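Local coordinates for Lmo0812 protein (Listeria monocytogenes serovar 1/2a, PDB 4YF1) that probably hydrolyses guanosine-3',5'-bis(diphosphate) by removing its 3'-diphosphate, as an HD-domain hydrolase of the pyrophosphohydrolase type, at residues Phe33-Asn38 and Val118-Asp123; Ala46-Glu51 and Gly109-Lys114; His87-Thr92 and Glu97-Thr102; Lys137-Trp140 and Gly146-Leu149. All coordinates share one frame; numbering follows the deposited sequence.

Contact 1. Residues Phe33-Asn38 and Val118-Asp123; sequences FSHPLN and VADKLD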
loop_
_atom_site.group_PDB
_atom_site.type_symbol
_atom_site.label_atom_id
_atom_site.label_comp_id
_atom_site.label_asym_id
_atom_site.label_seq_id
_atom_site.Cartn_x
_atom_site.Cartn_y
_atom_site.Cartn_z
ATOM N N PHE A 33 -5.598 4.372 11.761
ATOM C CA PHE A 33 -5.092 5.722 12.073
ATOM C C PHE A 33 -4.182 6.267 10.989
ATOM O O PHE A 33 -3.165 6.890 11.245
ATOM C CB PHE A 33 -4.430 5.725 13.447
ATOM C CG PHE A 33 -5.348 5.248 14.512
ATOM C CD1 PHE A 33 -6.277 6.109 15.065
ATOM C CD2 PHE A 33 -5.365 3.913 14.887
ATOM C CE1 PHE A 33 -7.173 5.659 16.020
ATOM C CE2 PHE A 33 -6.268 3.455 15.829
ATOM C CZ PHE A 33 -7.170 4.327 16.399
ATOM N N SER A 34 -4.603 5.997 9.764
ATOM C CA SER A 34 -3.900 6.370 8.564
ATOM C C SER A 34 -4.916 6.277 7.437
ATOM O O SER A 34 -5.546 5.244 7.271
ATOM C CB SER A 34 -2.765 5.380 8.329
ATOM O OG SER A 34 -2.219 5.512 7.044
ATOM N N HIS A 35 -5.084 7.353 6.686
ATOM C CA HIS A 35 -6.037 7.390 5.581
ATOM C C HIS A 35 -5.767 6.285 4.537
ATOM O O HIS A 35 -6.673 5.544 4.219
ATOM C CB HIS A 35 -6.064 8.806 4.961
ATOM C CG HIS A 35 -6.990 8.947 3.795
ATOM N ND1 HIS A 35 -8.360 8.925 3.931
ATOM C CD2 HIS A 35 -6.746 9.145 2.477
ATOM C CE1 HIS A 35 -8.922 9.090 2.746
ATOM N NE2 HIS A 35 -7.964 9.216 1.846
ATOM N N PRO A 36 -4.513 6.132 4.060
ATOM C CA PRO A 36 -4.261 5.073 3.056
ATOM C C PRO A 36 -4.577 3.660 3.549
ATOM O O PRO A 36 -5.130 2.878 2.785
ATOM C CB PRO A 36 -2.766 5.202 2.774
ATOM C CG PRO A 36 -2.429 6.612 3.115
ATOM C CD PRO A 36 -3.297 6.944 4.297
ATOM N N LEU A 37 -4.209 3.326 4.789
ATOM C CA LEU A 37 -4.494 2.012 5.334
ATOM C C LEU A 37 -5.997 1.786 5.482
ATOM O O LEU A 37 -6.490 0.710 5.204
ATOM C CB LEU A 37 -3.749 1.806 6.656
ATOM C CG LEU A 37 -2.245 1.512 6.531
ATOM C CD1 LEU A 37 -2.055 0.125 5.972
ATOM C CD2 LEU A 37 -1.488 2.496 5.670
ATOM N N ASN A 38 -6.719 2.815 5.939
ATOM C CA ASN A 38 -8.178 2.692 6.081
ATOM C C ASN A 38 -8.908 2.576 4.749
ATOM O O ASN A 38 -9.892 1.845 4.639
ATOM C CB ASN A 38 -8.792 3.888 6.879
ATOM C CG ASN A 38 -8.499 3.844 8.376
ATOM O OD1 ASN A 38 -8.003 2.864 8.922
ATOM N ND2 ASN A 38 -8.869 4.948 9.081
ATOM N N VAL A 118 -14.894 6.679 -4.195
ATOM C CA VAL A 118 -15.845 6.613 -3.072
ATOM C C VAL A 118 -15.161 6.181 -1.754
ATOM O O VAL A 118 -15.424 6.780 -0.708
ATOM C CB VAL A 118 -17.067 5.769 -3.393
ATOM C CG1 VAL A 118 -18.020 5.703 -2.242
ATOM C CG2 VAL A 118 -17.783 6.251 -4.648
ATOM N N ALA A 119 -14.250 5.208 -1.810
ATOM C CA ALA A 119 -13.535 4.768 -0.618
ATOM C C ALA A 119 -12.732 5.908 0.010
ATOM O O ALA A 119 -12.707 6.075 1.230
ATOM C CB ALA A 119 -12.633 3.594 -0.930
ATOM N N ASP A 120 -12.071 6.679 -0.839
ATOM C CA ASP A 120 -11.306 7.835 -0.389
ATOM C C ASP A 120 -12.244 8.838 0.319
ATOM O O ASP A 120 -11.934 9.321 1.405
ATOM C CB ASP A 120 -10.655 8.509 -1.592
ATOM C CG ASP A 120 -9.941 9.827 -1.221
ATOM O OD1 ASP A 120 -9.046 9.799 -0.358
ATOM O OD2 ASP A 120 -10.253 10.862 -1.825
ATOM N N LYS A 121 -13.388 9.123 -0.289
ATOM C CA LYS A 121 -14.364 10.088 0.327
ATOM C C LYS A 121 -15.007 9.569 1.577
ATOM O O LYS A 121 -15.332 10.326 2.474
ATOM C CB LYS A 121 -15.467 10.473 -0.649
ATOM C CG LYS A 121 -15.103 11.656 -1.485
ATOM C CD LYS A 121 -13.922 11.387 -2.350
ATOM C CE LYS A 121 -13.074 12.625 -2.444
ATOM N NZ LYS A 121 -12.110 12.418 -3.567
ATOM N N LEU A 122 -15.259 8.271 1.595
ATOM C CA LEU A 122 -15.853 7.637 2.768
ATOM C C LEU A 122 -14.971 7.765 3.994
ATOM O O LEU A 122 -15.453 8.167 5.053
ATOM C CB LEU A 122 -16.177 6.146 2.479
ATOM C CG LEU A 122 -16.734 5.308 3.636
ATOM C CD1 LEU A 122 -17.946 5.907 4.317
ATOM C CD2 LEU A 122 -17.055 3.872 3.188
ATOM N N ASP A 123 -13.684 7.447 3.879
ATOM C CA ASP A 123 -12.823 7.579 5.040
ATOM C C ASP A 123 -12.751 9.061 5.487
ATOM O O ASP A 123 -12.729 9.325 6.686
ATOM C CB ASP A 123 -11.423 7.056 4.796
ATOM C CG ASP A 123 -10.568 7.101 6.053
ATOM O OD1 ASP A 123 -10.891 6.402 7.053
ATOM O OD2 ASP A 123 -9.564 7.822 6.042
#
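The edge of the H35 imidazole faces helix 111-132, and both ring nitrogens donate hydrogen bonds. H35 NE2 donates to D120 OD1 (2.5 Å), which lies in the ring plane. H35 ND1 donates to D123 OD2 (2.7 Å), which is tilted 17° out of it. Between these two partners, the backbone oxygen of D120 also lies in plane at the edge, 3.3 Å from H35 CE1. The two carboxylates are turned differently. The D120 carboxylate stands steeply to the ring, with planes 73° apart, and its OD1 is met nearly along its C-O axis. D123 is closer to parallel and gives OD2 through the anti lone pair. Its other oxygen, OD1, takes a bond from N38 ND2 at 3.2 Å, on the syn side but out of the carboxylate plane. N38 ND2 also bonds the backbone oxygen of G29. D123 thus ties together two residues one turn apart on helix 35-45. CG of H35 is anti to its backbone N (chi1 179°), which sends the ring out to the partner helix. D120 OD2 has further partners, K121 NZ at 3.0 Å and H87 NE2. D60 touches H35, and H59 touches D120. The side chains of H35, H59, D60 and D120 converge in an H...HD...D pattern consistent with the metal site of HD-domain hydrolases, although no metal is bound to them here.

Contact 2. Residues Ala46-Glu51 and Gly109-Lys114; sequences AGFREE and GNLEEK
R49 reaches E112 because of its torsions. Its CG lies between the backbone N and the carbonyl carbon (chi1 66°), and the chain then runs extended from CG to NE. E112 comes from the first turn of helix 111-132 with CG beside its backbone N (chi1 -64°) and is extended beyond CG. The result is a side-on, two-nitrogen grip. The bond from R49 NE to E112 OE2 (2.7 Å) is almost straight at 174° and comes from the syn side, somewhat out of the carboxylate plane. R49 NH2 bonds E112 OE1 at 3.0 Å through the syn lone pair. Guanidinium and carboxylate are nearly coplanar. CB of E51 lies over one guanidinium face, 3.9 Å above the plane and offset toward the rim. R49 NH1 makes a salt bridge to E79 and a long one to E51 OE1, so the guanidinium belongs to a network. The contact joins the starts of two helices in the all-helical HD domain. R49 is the N-cap of helix 50-64, and N110 is the N-cap of helix 111-132. N110 and E113 form a capping box there: E113 N donates to N110 OD1, and N110 N donates to E113 OE1. Beside the ion pair, F48 turns its ring edge to L111, with F48 CE1 3.9 Å from L111 CG. P171 touches both of these side chains. A water accepts from R49 N at 2.9 Å and gives a weak bond to E112 OE2.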
loop_
_atom_site.group_PDB
_atom_site.type_symbol
_atom_site.label_atom_id
_atom_site.label_comp_id
_atom_site.label_asym_id
_atom_site.label_seq_id
_atom_site.Cartn_x
_atom_site.Cartn_y
_atom_site.Cartn_z
ATOM N N ALA A 46 -14.388 -5.038 0.366
ATOM C CA ALA A 46 -15.428 -5.009 -0.659
ATOM C C ALA A 46 -15.117 -6.062 -1.740
ATOM O O ALA A 46 -15.844 -6.164 -2.676
ATOM C CB ALA A 46 -15.535 -3.644 -1.307
ATOM N N GLY A 47 -14.006 -6.760 -1.624
ATOM C CA GLY A 47 -13.671 -7.845 -2.613
ATOM C C GLY A 47 -12.755 -7.411 -3.753
ATOM O O GLY A 47 -12.454 -8.215 -4.643
ATOM N N PHE A 48 -12.272 -6.162 -3.750
ATOM C CA PHE A 48 -11.439 -5.708 -4.877
ATOM C C PHE A 48 -10.062 -6.353 -4.898
ATOM O O PHE A 48 -9.493 -6.672 -3.849
ATOM C CB PHE A 48 -11.341 -4.172 -4.929
ATOM C CG PHE A 48 -12.627 -3.529 -5.324
ATOM C CD1 PHE A 48 -13.005 -3.494 -6.659
ATOM C CD2 PHE A 48 -13.482 -2.959 -4.365
ATOM C CE1 PHE A 48 -14.222 -2.947 -7.037
ATOM C CE2 PHE A 48 -14.693 -2.412 -4.741
ATOM C CZ PHE A 48 -15.066 -2.407 -6.069
ATOM N N ARG A 49 -9.539 -6.558 -6.110
ATOM C CA ARG A 49 -8.247 -7.198 -6.278
ATOM C C ARG A 49 -7.131 -6.340 -5.733
ATOM O O ARG A 49 -7.301 -5.121 -5.505
ATOM C CB ARG A 49 -7.986 -7.538 -7.756
ATOM C CG ARG A 49 -7.838 -6.352 -8.680
ATOM C CD ARG A 49 -7.975 -6.743 -10.143
ATOM N NE ARG A 49 -8.043 -5.570 -11.012
ATOM C CZ ARG A 49 -7.107 -5.152 -11.862
ATOM N NH1 ARG A 49 -5.984 -5.854 -12.114
ATOM N NH2 ARG A 49 -7.339 -4.048 -12.556
ATOM N N GLU A 50 -5.977 -6.969 -5.571
ATOM C CA GLU A 50 -4.804 -6.340 -4.977
ATOM C C GLU A 50 -4.361 -5.049 -5.684
ATOM O O GLU A 50 -4.033 -4.049 -5.014
ATOM C CB GLU A 50 -3.633 -7.338 -4.910
ATOM C CG GLU A 50 -2.643 -7.000 -3.812
ATOM C CD GLU A 50 -3.261 -7.137 -2.418
ATOM O OE1 GLU A 50 -3.090 -6.213 -1.577
ATOM O OE2 GLU A 50 -3.962 -8.161 -2.188
ATOM N N GLU A 51 -4.374 -5.049 -7.020
ATOM C CA GLU A 51 -3.995 -3.842 -7.758
ATOM C C GLU A 51 -4.856 -2.620 -7.350
ATOM O O GLU A 51 -4.361 -1.491 -7.292
ATOM C CB GLU A 51 -4.114 -4.030 -9.261
ATOM C CG GLU A 51 -3.110 -5.010 -9.887
ATOM C CD GLU A 51 -3.405 -6.473 -9.657
ATOM O OE1 GLU A 51 -4.360 -6.844 -8.921
ATOM O OE2 GLU A 51 -2.651 -7.294 -10.254
ATOM N N GLY A 109 -16.382 6.533 -14.792
ATOM C CA GLY A 109 -15.310 5.519 -14.651
ATOM C C GLY A 109 -15.855 4.112 -14.568
ATOM O O GLY A 109 -17.069 3.926 -14.485
ATOM N N ASN A 110 -14.969 3.113 -14.621
ATOM C CA ASN A 110 -15.410 1.723 -14.447
ATOM C C ASN A 110 -15.597 1.434 -12.959
ATOM O O ASN A 110 -15.390 2.351 -12.103
ATOM C CB ASN A 110 -14.450 0.710 -15.142
ATOM C CG ASN A 110 -13.055 0.648 -14.500
ATOM O OD1 ASN A 110 -12.866 0.935 -13.311
ATOM N ND2 ASN A 110 -12.080 0.192 -15.285
ATOM N N LEU A 111 -16.017 0.223 -12.602
ATOM C CA LEU A 111 -16.296 -0.078 -11.172
ATOM C C LEU A 111 -15.107 0.175 -10.244
ATOM O O LEU A 111 -15.275 0.819 -9.160
ATOM C CB LEU A 111 -16.842 -1.496 -10.959
ATOM C CG LEU A 111 -17.124 -1.933 -9.499
ATOM C CD1 LEU A 111 -18.108 -1.015 -8.821
ATOM C CD2 LEU A 111 -17.624 -3.390 -9.442
ATOM N N GLU A 112 -13.915 -0.249 -10.668
ATOM C CA GLU A 112 -12.687 -0.040 -9.868
ATOM C C GLU A 112 -12.398 1.450 -9.664
ATOM O O GLU A 112 -12.127 1.911 -8.518
ATOM C CB GLU A 112 -11.488 -0.710 -10.510
ATOM C CG GLU A 112 -11.669 -2.227 -10.559
ATOM C CD GLU A 112 -10.510 -2.953 -11.177
ATOM O OE1 GLU A 112 -9.694 -2.320 -11.892
ATOM O OE2 GLU A 112 -10.419 -4.189 -10.971
ATOM N N GLU A 113 -12.476 2.208 -10.756
ATOM C CA GLU A 113 -12.223 3.669 -10.697
ATOM C C GLU A 113 -13.208 4.359 -9.796
ATOM O O GLU A 113 -12.814 5.264 -9.053
ATOM C CB GLU A 113 -12.243 4.255 -12.112
ATOM C CG GLU A 113 -11.141 3.632 -12.980
ATOM C CD GLU A 113 -11.261 3.920 -14.464
ATOM O OE1 GLU A 113 -12.397 3.951 -15.006
ATOM O OE2 GLU A 113 -10.185 4.057 -15.094
ATOM N N LYS A 114 -14.478 3.973 -9.870
ATOM C CA LYS A 114 -15.519 4.541 -8.976
ATOM C C LYS A 114 -15.229 4.185 -7.528
ATOM O O LYS A 114 -15.282 5.023 -6.640
ATOM C CB LYS A 114 -16.897 3.996 -9.349
ATOM C CG LYS A 114 -17.399 4.477 -10.698
ATOM C CD LYS A 114 -18.621 3.707 -11.119
ATOM C CE LYS A 114 -19.337 4.323 -12.325
ATOM N NZ LYS A 114 -20.404 5.252 -11.853
HETATM O O HOH W 1 -11.401 -6.185 -8.336
#

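Contact 3. Residues His87-Thr92 and Glu97-Thr102; sequences HTENKT and ERKAHT
OE1 of E89 is gripped by two cationic groups. R98 NH2 bonds E89 OE1 at 2.8 Å, and K91 NZ bonds E89 OE1 at 3.1 Å. They arrive from opposite faces of the carboxylate plane. The R98 donor lies 36° out of that plane, while the oxygen is in the guanidinium plane. The R98 chain is bent at chi3 (-84°), which folds the guanidinium back to the loop. R98 NE bonds L93 O and so holds the group's rotation. R98 CD rests 3.4 Å from N90 O. The second carboxylate oxygen, OE2, faces K99 NZ; this salt bridge is modelled very short, and its exact length is doubtful. The loop after helix 78-87 is held against helix 95-108 by these bonds of E89 to R98 and K99. T102 OG1 stands between two waters. One donates to E89 OE2 at 2.7 Å and is hydrogen-bonded to T102 OG1 at 2.6 Å. The other links T102 OG1 with ND1 of the modelled conformer of H87, 2.9 Å from that nitrogen. In this conformer the H87 ring stacks on H59. In the loop itself, N90 OD1 accepts from T92 N and T92 OG1, and the bond to T92 N makes an Asx turn. With three basic side chains around one carboxylate, E89 is probably ionised, and its charge would offset the nearness of K91 and R98, 4.2 Å apart between NZ and NH2.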
loop_
_atom_site.group_PDB
_atom_site.type_symbol
_atom_site.label_atom_id
_atom_site.label_comp_id
_atom_site.label_asym_id
_atom_site.label_seq_id
_atom_site.Cartn_x
_atom_site.Cartn_y
_atom_site.Cartn_z
ATOM N N HIS A 87 -7.702 8.874 -10.364
ATOM C CA HIS A 87 -8.300 9.732 -9.310
ATOM C C HIS A 87 -7.404 10.849 -8.759
ATOM O O HIS A 87 -7.789 11.547 -7.824
ATOM C CB HIS A 87 -8.792 8.851 -8.156
ATOM C CG HIS A 87 -9.274 9.619 -6.962
ATOM N ND1 HIS A 87 -9.868 10.859 -7.065
ATOM C CD2 HIS A 87 -9.369 9.267 -5.658
ATOM C CE1 HIS A 87 -10.241 11.268 -5.865
ATOM N NE2 HIS A 87 -9.960 10.317 -4.995
ATOM N N THR A 88 -6.242 11.040 -9.360
ATOM C CA THR A 88 -5.273 12.041 -8.888
ATOM C C THR A 88 -5.710 13.395 -9.438
ATOM O O THR A 88 -6.035 13.499 -10.607
ATOM C CB THR A 88 -3.840 11.744 -9.403
ATOM O OG1 THR A 88 -3.397 10.475 -8.908
ATOM C CG2 THR A 88 -2.846 12.821 -8.951
ATOM N N GLU A 89 -5.709 14.420 -8.589
ATOM C CA GLU A 89 -6.091 15.765 -9.005
ATOM C C GLU A 89 -4.910 16.465 -9.662
ATOM O O GLU A 89 -3.763 16.215 -9.312
ATOM C CB GLU A 89 -6.548 16.604 -7.797
ATOM C CG GLU A 89 -7.836 16.139 -7.119
ATOM C CD GLU A 89 -8.259 17.025 -5.941
ATOM O OE1 GLU A 89 -7.444 17.829 -5.436
ATOM O OE2 GLU A 89 -9.414 16.887 -5.489
ATOM N N ASN A 90 -5.197 17.309 -10.640
ATOM C CA ASN A 90 -4.180 18.162 -11.212
ATOM C C ASN A 90 -4.168 19.393 -10.282
ATOM O O ASN A 90 -5.049 20.248 -10.372
ATOM C CB ASN A 90 -4.526 18.554 -12.639
ATOM C CG ASN A 90 -3.460 19.429 -13.280
ATOM O OD1 ASN A 90 -2.881 20.311 -12.635
ATOM N ND2 ASN A 90 -3.190 19.182 -14.569
ATOM N N LYS A 91 -3.154 19.460 -9.416
ATOM C CA LYS A 91 -3.036 20.520 -8.383
ATOM C C LYS A 91 -2.934 21.954 -8.914
ATOM O O LYS A 91 -3.085 22.904 -8.139
ATOM C CB LYS A 91 -1.806 20.271 -7.506
ATOM C CG LYS A 91 -1.646 18.881 -6.898
ATOM C CD LYS A 91 -2.423 18.613 -5.617
ATOM C CE LYS A 91 -3.919 18.444 -5.808
ATOM N NZ LYS A 91 -4.487 17.721 -4.625
ATOM N N THR A 92 -2.661 22.129 -10.207
ATOM C CA THR A 92 -2.578 23.474 -10.783
ATOM C C THR A 92 -3.957 24.086 -11.042
ATOM O O THR A 92 -4.052 25.261 -11.336
ATOM C CB THR A 92 -1.756 23.506 -12.104
ATOM O OG1 THR A 92 -2.411 22.751 -13.135
ATOM C CG2 THR A 92 -0.347 22.957 -11.888
ATOM N N GLU A 97 -12.701 23.319 -9.972
ATOM C CA GLU A 97 -12.437 22.608 -11.216
ATOM C C GLU A 97 -11.980 21.175 -10.904
ATOM O O GLU A 97 -12.428 20.233 -11.549
ATOM C CB GLU A 97 -11.461 23.385 -12.124
ATOM C CG GLU A 97 -12.106 24.649 -12.711
ATOM C CD GLU A 97 -11.216 25.449 -13.661
ATOM O OE1 GLU A 97 -10.129 24.983 -14.089
ATOM O OE2 GLU A 97 -11.613 26.596 -13.987
ATOM N N ARG A 98 -11.091 21.021 -9.924
ATOM C CA ARG A 98 -10.596 19.675 -9.533
ATOM C C ARG A 98 -11.753 18.802 -9.087
ATOM O O ARG A 98 -11.875 17.634 -9.429
ATOM C CB ARG A 98 -9.569 19.798 -8.404
ATOM C CG ARG A 98 -8.253 20.424 -8.834
ATOM C CD ARG A 98 -7.203 20.486 -7.739
ATOM N NE ARG A 98 -7.330 21.666 -6.855
ATOM C CZ ARG A 98 -7.532 21.665 -5.537
ATOM N NH1 ARG A 98 -7.594 22.835 -4.890
ATOM N NH2 ARG A 98 -7.640 20.547 -4.827
ATOM N N LYS A 99 -12.640 19.406 -8.314
ATOM C CA LYS A 99 -13.790 18.694 -7.805
ATOM C C LYS A 99 -14.797 18.342 -8.872
ATOM O O LYS A 99 -15.321 17.214 -8.879
ATOM C CB LYS A 99 -14.419 19.486 -6.632
ATOM C CG LYS A 99 -13.791 19.123 -5.309
ATOM C CD LYS A 99 -12.293 18.888 -5.254
ATOM C CE LYS A 99 -11.968 18.121 -4.006
ATOM N NZ LYS A 99 -10.531 17.931 -3.677
ATOM N N ALA A 100 -15.023 19.244 -9.821
ATOM C CA ALA A 100 -15.944 18.923 -10.902
ATOM C C ALA A 100 -15.377 17.740 -11.735
ATOM O O ALA A 100 -16.145 16.877 -12.236
ATOM C CB ALA A 100 -16.139 20.131 -11.798
ATOM N N HIS A 101 -14.060 17.725 -11.897
ATOM C CA HIS A 101 -13.450 16.661 -12.686
ATOM C C HIS A 101 -13.592 15.317 -11.971
ATOM O O HIS A 101 -13.772 14.279 -12.619
ATOM C CB HIS A 101 -12.004 16.954 -13.052
ATOM C CG HIS A 101 -11.838 18.124 -13.969
ATOM N ND1 HIS A 101 -10.684 18.875 -14.010
ATOM C CD2 HIS A 101 -12.709 18.732 -14.799
ATOM C CE1 HIS A 101 -10.832 19.862 -14.870
ATOM N NE2 HIS A 101 -12.060 19.808 -15.349
ATOM N N THR A 102 -13.525 15.329 -10.649
ATOM C CA THR A 102 -13.718 14.084 -9.873
ATOM C C THR A 102 -15.165 13.564 -9.972
ATOM O O THR A 102 -15.391 12.326 -10.121
ATOM C CB THR A 102 -13.217 14.245 -8.456
ATOM O OG1 THR A 102 -11.811 14.455 -8.515
ATOM C CG2 THR A 102 -13.502 13.025 -7.592
HETATM O O HOH W 2 -10.074 12.850 -9.164
HETATM O O HOH W 3 -11.147 14.951 -6.099
#

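Contact 4. Residues Lys137-Trp140 and Gly146-Leu149; sequences KSVW and GYDL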
loop_
_atom_site.group_PDB
_atom_site.type_symbol
_atom_site.label_atom_id
_atom_site.label_comp_id
_atom_site.label_asym_id
_atom_site.label_seq_id
_atom_site.Cartn_x
_atom_site.Cartn_y
_atom_site.Cartn_z
ATOM N N LYS A 137 -18.732 22.194 17.585
ATOM C CA LYS A 137 -18.301 21.948 16.208
ATOM C C LYS A 137 -19.470 22.046 15.224
ATOM O O LYS A 137 -20.076 21.027 14.842
ATOM C CB LYS A 137 -17.613 20.579 16.095
ATOM C CG LYS A 137 -16.327 20.443 16.905
ATOM C CD LYS A 137 -15.216 21.362 16.406
ATOM C CE LYS A 137 -13.939 21.164 17.208
ATOM N NZ LYS A 137 -12.842 22.056 16.744
ATOM N N SER A 138 -19.754 23.282 14.810
ATOM C CA SER A 138 -20.845 23.605 13.887
ATOM C C SER A 138 -20.509 23.309 12.423
ATOM O O SER A 138 -19.530 23.838 11.880
ATOM C CB SER A 138 -21.203 25.101 14.016
ATOM O OG SER A 138 -22.206 25.493 13.086
ATOM N N VAL A 139 -21.361 22.517 11.772
ATOM C CA VAL A 139 -21.188 22.182 10.354
ATOM C C VAL A 139 -21.156 23.466 9.467
ATOM O O VAL A 139 -20.527 23.485 8.414
ATOM C CB VAL A 139 -22.278 21.168 9.894
ATOM C CG1 VAL A 139 -23.639 21.833 9.698
ATOM C CG2 VAL A 139 -21.837 20.450 8.626
ATOM N N TRP A 140 -21.788 24.559 9.923
ATOM C CA TRP A 140 -21.770 25.804 9.149
ATOM C C TRP A 140 -20.433 26.532 9.261
ATOM O O TRP A 140 -20.188 27.501 8.513
ATOM C CB TRP A 140 -22.881 26.763 9.593
ATOM C CG TRP A 140 -24.213 26.150 9.597
ATOM C CD1 TRP A 140 -24.881 25.658 10.676
ATOM C CD2 TRP A 140 -25.041 25.905 8.462
ATOM N NE1 TRP A 140 -26.090 25.137 10.289
ATOM C CE2 TRP A 140 -26.212 25.267 8.931
ATOM C CE3 TRP A 140 -24.916 26.174 7.095
ATOM C CZ2 TRP A 140 -27.253 24.883 8.077
ATOM C CZ3 TRP A 140 -25.953 25.792 6.242
ATOM C CH2 TRP A 140 -27.107 25.149 6.740
ATOM N N GLY A 146 -15.816 26.030 3.041
ATOM C CA GLY A 146 -17.200 26.421 3.237
ATOM C C GLY A 146 -18.183 25.286 3.046
ATOM O O GLY A 146 -17.953 24.349 2.259
ATOM N N TYR A 147 -19.303 25.401 3.751
ATOM C CA TYR A 147 -20.358 24.392 3.706
ATOM C C TYR A 147 -20.987 24.135 2.325
ATOM O O TYR A 147 -21.155 22.964 1.909
ATOM C CB TYR A 147 -21.466 24.808 4.680
ATOM C CG TYR A 147 -22.636 23.846 4.749
ATOM C CD1 TYR A 147 -22.620 22.779 5.632
ATOM C CD2 TYR A 147 -23.759 24.021 3.941
ATOM C CE1 TYR A 147 -23.691 21.896 5.720
ATOM C CE2 TYR A 147 -24.841 23.147 4.015
ATOM C CZ TYR A 147 -24.803 22.089 4.918
ATOM O OH TYR A 147 -25.865 21.212 5.016
ATOM N N ASP A 148 -21.343 25.208 1.625
ATOM C CA ASP A 148 -22.024 25.076 0.346
ATOM C C ASP A 148 -21.214 24.237 -0.656
ATOM O O ASP A 148 -21.754 23.288 -1.268
ATOM C CB ASP A 148 -22.298 26.444 -0.268
ATOM C CG ASP A 148 -23.223 27.299 0.580
ATOM O OD1 ASP A 148 -23.877 26.793 1.501
ATOM O OD2 ASP A 148 -23.303 28.500 0.285
ATOM N N LEU A 149 -19.923 24.563 -0.768
ATOM C CA LEU A 149 -19.040 23.886 -1.700
ATOM C C LEU A 149 -18.818 22.426 -1.313
ATOM O O LEU A 149 -18.824 21.540 -2.196
ATOM C CB LEU A 149 -17.699 24.628 -1.834
ATOM C CG LEU A 149 -17.664 25.815 -2.800
ATOM C CD1 LEU A 149 -16.281 26.461 -2.770
ATOM C CD2 LEU A 149 -18.013 25.390 -4.229
HETATM O O HOH W 4 -19.590 27.348 5.823
#
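V139, W140 and Y147 form a small cluster in a helix-loop-helix connection. The short, weakly bonded helix 139-142 is joined by a short loop to helix 147-160. Y147 is the tight part. W140 CZ3 lies over one face of its ring, 3.6 Å from Y147 CE2 and offset toward the rim. The two six-membered rings are 4.4 Å apart at their centroids, with planes at 38°, an oblique pair. V139 meets the same ring at its edge, where V139 CG2 is 3.7 Å from Y147 CE1. With its ring swung trans to the main-chain nitrogen (chi1 -180°), Y147 reaches back over the helix start to the preceding residues. The other branch of V139, CG1, lies against one indole face of W140, offset toward the rim. The other side is looser. W140 is exposed in the assembly, though a crystal neighbour touches it, and S138 OG caps the short helix with just a weak bond from W140 N. G146 is the N-cap of helix 147-160. A water bridges the two backbones, donating to W140 O at 2.8 Å and accepting from Y147 N at 2.9 Å.

Along the chain, the first segments of contacts 1, 2 and 3 come in that order, and their second segments follow in reverse. Contact 3 is therefore bracketed by contact 2, and contact 2 by contact 1. Contact 4 comes after all of them. Contacts 1 and 2 share helix 111-132, with centres 14 Å apart, and both reach the second subunit. Contacts 1 and 3 are 18 Å apart between centres but touch through D120 and H87. The putative HD site is thus joined to the loop before helix 95-108. Contact 4 is peripheral: its centre is about 31 Å from that of contact 2, on the opposite side of the chain's centre.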